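Local atomic coordinates of EmGH1 (Erythrobacter marinus, PDB entry 5Z87), a protein that probably hydrolyses beta-glucosides, releasing terminal sugars, as a family 3 glycoside hydrolase. Residues Leu132-Gln142 / His448-Pro456. Residues are numbered along the deposited sequence; the frame is centred on the assembly and turned at random.
Sequences LHGLLADGATQ and HLGGYSPKP
His133 meets the loop 448-456 with the edge of its imidazole, a small case of how two glycosidase domains can be joined by side chains that grip backbone. Its NE2 gives a hydrogen bond to Gly451 O at 3.2 Å, the acceptor lying close to the ring plane. CG sits between the backbone N and the carbonyl carbon (chi1 60°), which carries the ring across to the other loop, while ND1 bonds weakly to Phe143 O. Next to this ring, water 1 joins His133 N and Gly134 O to Tyr452 O.

Two leucines brace Tyr452. Leu132 crosses it at about a right angle, CD2 resting 3.7 Å from Tyr452 CB, and Leu136 CD1 lies 3.8 Å from Tyr452 CD2. The other methyl of Leu136, CD2, lies over the Ser453-Pro454 peptide. Farther along, Pro454 and Gln142 approach from opposite directions: the amide end of Gln142 meets Pro454 CD, OE1 coming within 3.1 Å of that carbon, with Gln142 CG also against Leu449 CD1. The bend at chi2 (-47°) turns the Gln142 amide back into its own loop, where NE2 is shared between Leu135 O at 3.1 Å and Ala140 O at 3.2 Å; both carbonyls receive it from above their planes.

The family 3 N-terminal, TIM-barrel-clan region thus meets the C-terminal region through buried polar groups set among apolar ones. NE2 of Gln142 is doubly bound, whereas its buried OE1 has no modelled partner. Tyr452, its OH bonded to Glu541, lines the pocket that holds dithiothreitol, so leucine packing and the water bridge probably help position a pocket wall contributed by the second domain.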
ATOM      1  N   LEU A 132       5.142  21.467  17.655  1.00 19.68           N
ATOM      2  CA  LEU A 132       4.676  21.109  16.313  1.00 23.27           C
ATOM      3  C   LEU A 132       4.198  22.334  15.540  1.00 24.43           C
ATOM      4  O   LEU A 132       4.568  22.535  14.379  1.00 22.44           O
ATOM      5  CB  LEU A 132       3.550  20.076  16.409  1.00 16.50           C
ATOM      6  CG  LEU A 132       2.957  19.546  15.098  1.00 21.70           C
ATOM      7  CD1 LEU A 132       3.995  18.852  14.237  1.00 15.60           C
ATOM      8  CD2 LEU A 132       1.818  18.602  15.406  1.00 22.64           C
ATOM      9  N   HIS A 133       3.367  23.159  16.168  1.00 21.56           N
ATOM     10  CA  HIS A 133       2.789  24.344  15.542  1.00 21.58           C
ATOM     11  C   HIS A 133       2.700  25.439  16.596  1.00 27.10           C
ATOM     12  O   HIS A 133       1.663  26.079  16.790  1.00 25.60           O
ATOM     13  CB  HIS A 133       1.424  24.021  14.932  1.00 20.06           C
ATOM     14  CG  HIS A 133       0.424  23.538  15.934  1.00 21.41           C
ATOM     15  ND1 HIS A 133      -0.429  24.391  16.602  1.00 23.92           N
ATOM     16  CD2 HIS A 133       0.176  22.300  16.420  1.00 19.44           C
ATOM     17  CE1 HIS A 133      -1.176  23.694  17.440  1.00 22.39           C
ATOM     18  NE2 HIS A 133      -0.824  22.424  17.355  1.00 22.12           N
ATOM     19  N   GLY A 134       3.816  25.657  17.281  1.00 24.11           N
ATOM     20  CA  GLY A 134       3.869  26.403  18.520  1.00 25.36           C
ATOM     21  C   GLY A 134       4.176  25.492  19.698  1.00 27.78           C
ATOM     22  O   GLY A 134       4.103  24.266  19.621  1.00 24.04           O
ATOM     23  N   LEU A 135       4.517  26.121  20.809  1.00 23.63           N
ATOM     24  CA  LEU A 135       4.866  25.366  22.003  1.00 26.30           C
ATOM     25  C   LEU A 135       3.630  24.720  22.623  1.00 27.52           C
ATOM     26  O   LEU A 135       2.643  25.396  22.912  1.00 26.18           O
ATOM     27  CB  LEU A 135       5.538  26.289  23.011  1.00 23.36           C
ATOM     28  CG  LEU A 135       5.690  25.755  24.421  1.00 27.27           C
ATOM     29  CD1 LEU A 135       6.712  24.625  24.473  1.00 17.57           C
ATOM     30  CD2 LEU A 135       6.099  26.932  25.284  1.00 27.86           C
ATOM     31  N   LEU A 136       3.681  23.404  22.837  1.00 21.73           N
ATOM     32  CA  LEU A 136       2.592  22.709  23.518  1.00 29.58           C
ATOM     33  C   LEU A 136       2.721  22.995  25.010  1.00 29.45           C
ATOM     34  O   LEU A 136       3.307  22.230  25.781  1.00 27.14           O
ATOM     35  CB  LEU A 136       2.624  21.216  23.221  1.00 27.42           C
ATOM     36  CG  LEU A 136       1.341  20.387  23.344  1.00 26.28           C
ATOM     37  CD1 LEU A 136       1.664  18.909  23.132  1.00 29.88           C
ATOM     38  CD2 LEU A 136       0.593  20.565  24.665  1.00 27.29           C
ATOM     39  N   ALA A 137       2.146  24.120  25.422  1.00 29.16           N
ATOM     40  CA  ALA A 137       2.171  24.498  26.830  1.00 29.73           C
ATOM     41  C   ALA A 137       1.071  25.513  27.089  1.00 29.33           C
ATOM     42  O   ALA A 137       0.668  26.259  26.193  1.00 25.76           O
ATOM     43  CB  ALA A 137       3.529  25.079  27.255  1.00 25.09           C
ATOM     44  N   ASP A 138       0.608  25.537  28.333  1.00 32.12           N
ATOM     45  CA  ASP A 138      -0.476  26.422  28.721  1.00 31.34           C
ATOM     46  C   ASP A 138      -0.128  27.872  28.410  1.00 30.22           C
ATOM     47  O   ASP A 138       0.953  28.357  28.758  1.00 30.83           O
ATOM     48  CB  ASP A 138      -0.766  26.243  30.207  1.00 39.60           C
ATOM     49  CG  ASP A 138      -2.164  26.649  30.570  1.00 50.66           C
ATOM     50  OD1 ASP A 138      -2.435  27.871  30.608  1.00 52.16           O
ATOM     51  OD2 ASP A 138      -2.992  25.737  30.797  1.00 62.90           O
ATOM     52  N   GLY A 139      -1.032  28.551  27.709  1.00 25.04           N
ATOM     53  CA  GLY A 139      -0.847  29.949  27.392  1.00 27.09           C
ATOM     54  C   GLY A 139       0.106  30.274  26.263  1.00 26.27           C
ATOM     55  O   GLY A 139       0.359  31.455  26.032  1.00 27.05           O
ATOM     56  N   ALA A 140       0.638  29.286  25.540  1.00 25.58           N
ATOM     57  CA  ALA A 140       1.525  29.579  24.414  1.00 21.09           C
ATOM     58  C   ALA A 140       0.731  29.813  23.124  1.00 23.19           C
ATOM     59  O   ALA A 140      -0.391  29.323  22.966  1.00 20.40           O
ATOM     60  CB  ALA A 140       2.529  28.446  24.206  1.00 24.13           C
ATOM     61  N   THR A 141       1.332  30.578  22.203  1.00 18.30           N
ATOM     62  CA  THR A 141       0.717  30.899  20.916  1.00 25.62           C
ATOM     63  C   THR A 141       0.552  29.647  20.053  1.00 27.05           C
ATOM     64  O   THR A 141       1.527  28.943  19.773  1.00 26.57           O
ATOM     65  CB  THR A 141       1.558  31.926  20.169  1.00 23.26           C
ATOM     66  OG1 THR A 141       2.030  32.916  21.086  1.00 28.67           O
ATOM     67  CG2 THR A 141       0.737  32.598  19.062  1.00 25.13           C
ATOM     68  N   GLN A 142      -0.678  29.397  19.601  1.00 27.21           N
ATOM     69  CA  GLN A 142      -1.018  28.226  18.792  1.00 24.44           C
ATOM     70  C   GLN A 142      -1.151  28.640  17.331  1.00 27.65           C
ATOM     71  O   GLN A 142      -2.186  29.167  16.914  1.00 28.28           O
ATOM     72  CB  GLN A 142      -2.303  27.588  19.301  1.00 25.29           C
ATOM     73  CG  GLN A 142      -2.128  26.961  20.659  1.00 27.32           C
ATOM     74  CD  GLN A 142      -0.869  26.114  20.726  1.00 31.18           C
ATOM     75  OE1 GLN A 142      -0.824  25.018  20.169  1.00 28.79           O
ATOM     76  NE2 GLN A 142       0.160  26.616  21.413  1.00 29.83           N
ATOM     77  N   HIS A 448     -10.564  24.756  16.905  1.00 25.96           N
ATOM     78  CA  HIS A 448      -9.865  23.522  16.563  1.00 24.14           C
ATOM     79  C   HIS A 448      -8.435  23.838  16.176  1.00 26.46           C
ATOM     80  O   HIS A 448      -8.185  24.548  15.194  1.00 24.66           O
ATOM     81  CB  HIS A 448     -10.604  22.759  15.474  1.00 23.76           C
ATOM     82  CG  HIS A 448     -11.883  22.177  15.973  1.00 27.81           C
ATOM     83  ND1 HIS A 448     -11.929  20.992  16.676  1.00 31.05           N
ATOM     84  CD2 HIS A 448     -13.147  22.664  15.969  1.00 24.98           C
ATOM     85  CE1 HIS A 448     -13.179  20.744  17.032  1.00 27.83           C
ATOM     86  NE2 HIS A 448     -13.937  21.742  16.615  1.00 27.05           N
ATOM     87  N   LEU A 449      -7.503  23.333  16.979  1.00 26.33           N
ATOM     88  CA  LEU A 449      -6.094  23.623  16.809  1.00 25.38           C
ATOM     89  C   LEU A 449      -5.278  22.412  16.379  1.00 27.70           C
ATOM     90  O   LEU A 449      -4.168  22.586  15.870  1.00 22.49           O
ATOM     91  CB  LEU A 449      -5.522  24.189  18.115  1.00 22.88           C
ATOM     92  CG  LEU A 449      -6.204  25.460  18.605  1.00 23.15           C
ATOM     93  CD1 LEU A 449      -5.752  25.754  20.028  1.00 21.52           C
ATOM     94  CD2 LEU A 449      -5.912  26.632  17.672  1.00 24.33           C
ATOM     95  N   GLY A 450      -5.800  21.206  16.550  1.00 25.68           N
ATOM     96  CA  GLY A 450      -5.116  20.015  16.095  1.00 28.07           C
ATOM     97  C   GLY A 450      -4.351  19.333  17.208  1.00 27.15           C
ATOM     98  O   GLY A 450      -4.242  19.826  18.337  1.00 28.70           O
ATOM     99  N   GLY A 451      -3.812  18.162  16.863  1.00 24.13           N
ATOM    100  CA  GLY A 451      -2.980  17.434  17.798  1.00 22.82           C
ATOM    101  C   GLY A 451      -1.804  18.266  18.271  1.00 25.11           C
ATOM    102  O   GLY A 451      -1.387  19.237  17.633  1.00 19.56           O
ATOM    103  N   TYR A 452      -1.295  17.899  19.441  1.00 24.20           N
ATOM    104  CA  TYR A 452      -0.108  18.545  19.995  1.00 27.89           C
ATOM    105  C   TYR A 452      -0.371  20.025  20.297  1.00 23.73           C
ATOM    106  O   TYR A 452       0.447  20.896  20.009  1.00 23.51           O
ATOM    107  CB  TYR A 452       1.094  18.330  19.062  1.00 20.47           C
ATOM    108  CG  TYR A 452       1.617  16.918  19.238  1.00 28.02           C
ATOM    109  CD1 TYR A 452       1.109  15.854  18.494  1.00 24.57           C
ATOM    110  CD2 TYR A 452       2.564  16.638  20.209  1.00 25.71           C
ATOM    111  CE1 TYR A 452       1.566  14.562  18.703  1.00 26.43           C
ATOM    112  CE2 TYR A 452       3.027  15.366  20.419  1.00 27.65           C
ATOM    113  CZ  TYR A 452       2.528  14.331  19.675  1.00 32.43           C
ATOM    114  OH  TYR A 452       2.997  13.072  19.938  1.00 27.68           O
ATOM    115  N   SER A 453      -1.532  20.304  20.889  1.00 24.66           N
ATOM    116  CA  SER A 453      -1.967  21.628  21.310  1.00 29.33           C
ATOM    117  C   SER A 453      -2.360  21.593  22.780  1.00 28.25           C
ATOM    118  O   SER A 453      -2.832  20.563  23.276  1.00 25.70           O
ATOM    119  CB  SER A 453      -3.166  22.130  20.482  1.00 28.60           C
ATOM    120  OG  SER A 453      -2.919  22.071  19.090  1.00 30.90           O
ATOM    121  N   PRO A 454      -2.188  22.706  23.497  1.00 25.53           N
ATOM    122  CA  PRO A 454      -2.590  22.747  24.912  1.00 24.90           C
ATOM    123  C   PRO A 454      -4.105  22.727  25.067  1.00 29.80           C
ATOM    124  O   PRO A 454      -4.830  23.431  24.360  1.00 30.92           O
ATOM    125  CB  PRO A 454      -2.006  24.075  25.417  1.00 29.62           C
ATOM    126  CG  PRO A 454      -1.341  24.735  24.244  1.00 31.58           C
ATOM    127  CD  PRO A 454      -1.771  24.019  23.000  1.00 22.68           C
ATOM    128  N   LYS A 455      -4.577  21.920  26.011  1.00 27.16           N
ATOM    129  CA  LYS A 455      -5.993  21.785  26.299  1.00 32.46           C
ATOM    130  C   LYS A 455      -6.356  22.479  27.614  1.00 36.02           C
ATOM    131  O   LYS A 455      -5.627  22.353  28.604  1.00 37.62           O
ATOM    132  CB  LYS A 455      -6.404  20.313  26.375  1.00 30.95           C
ATOM    133  CG  LYS A 455      -6.431  19.621  25.020  1.00 37.79           C
ATOM    134  CD  LYS A 455      -6.393  18.123  25.192  1.00 43.98           C
ATOM    135  CE  LYS A 455      -6.699  17.397  23.892  1.00 51.21           C
ATOM    136  NZ  LYS A 455      -6.330  15.947  23.974  1.00 58.10           N
ATOM    137  N   PRO A 456      -7.488  23.202  27.662  1.00 39.37           N
ATOM    138  CA  PRO A 456      -8.432  23.332  26.540  1.00 28.21           C
ATOM    139  C   PRO A 456      -7.964  24.336  25.496  1.00 30.72           C
ATOM    140  O   PRO A 456      -7.231  25.267  25.841  1.00 31.74           O
ATOM    141  CB  PRO A 456      -9.716  23.812  27.219  1.00 40.24           C
ATOM    142  CG  PRO A 456      -9.236  24.569  28.416  1.00 52.94           C
ATOM    143  CD  PRO A 456      -7.954  23.907  28.870  1.00 33.92           C
TER
HETATM  144  O   HOH W   1       2.731  22.042  19.023  1.00 32.45           O
HETATM  145  O   HOH W   2      -3.618  24.634  28.721  1.00 42.65           O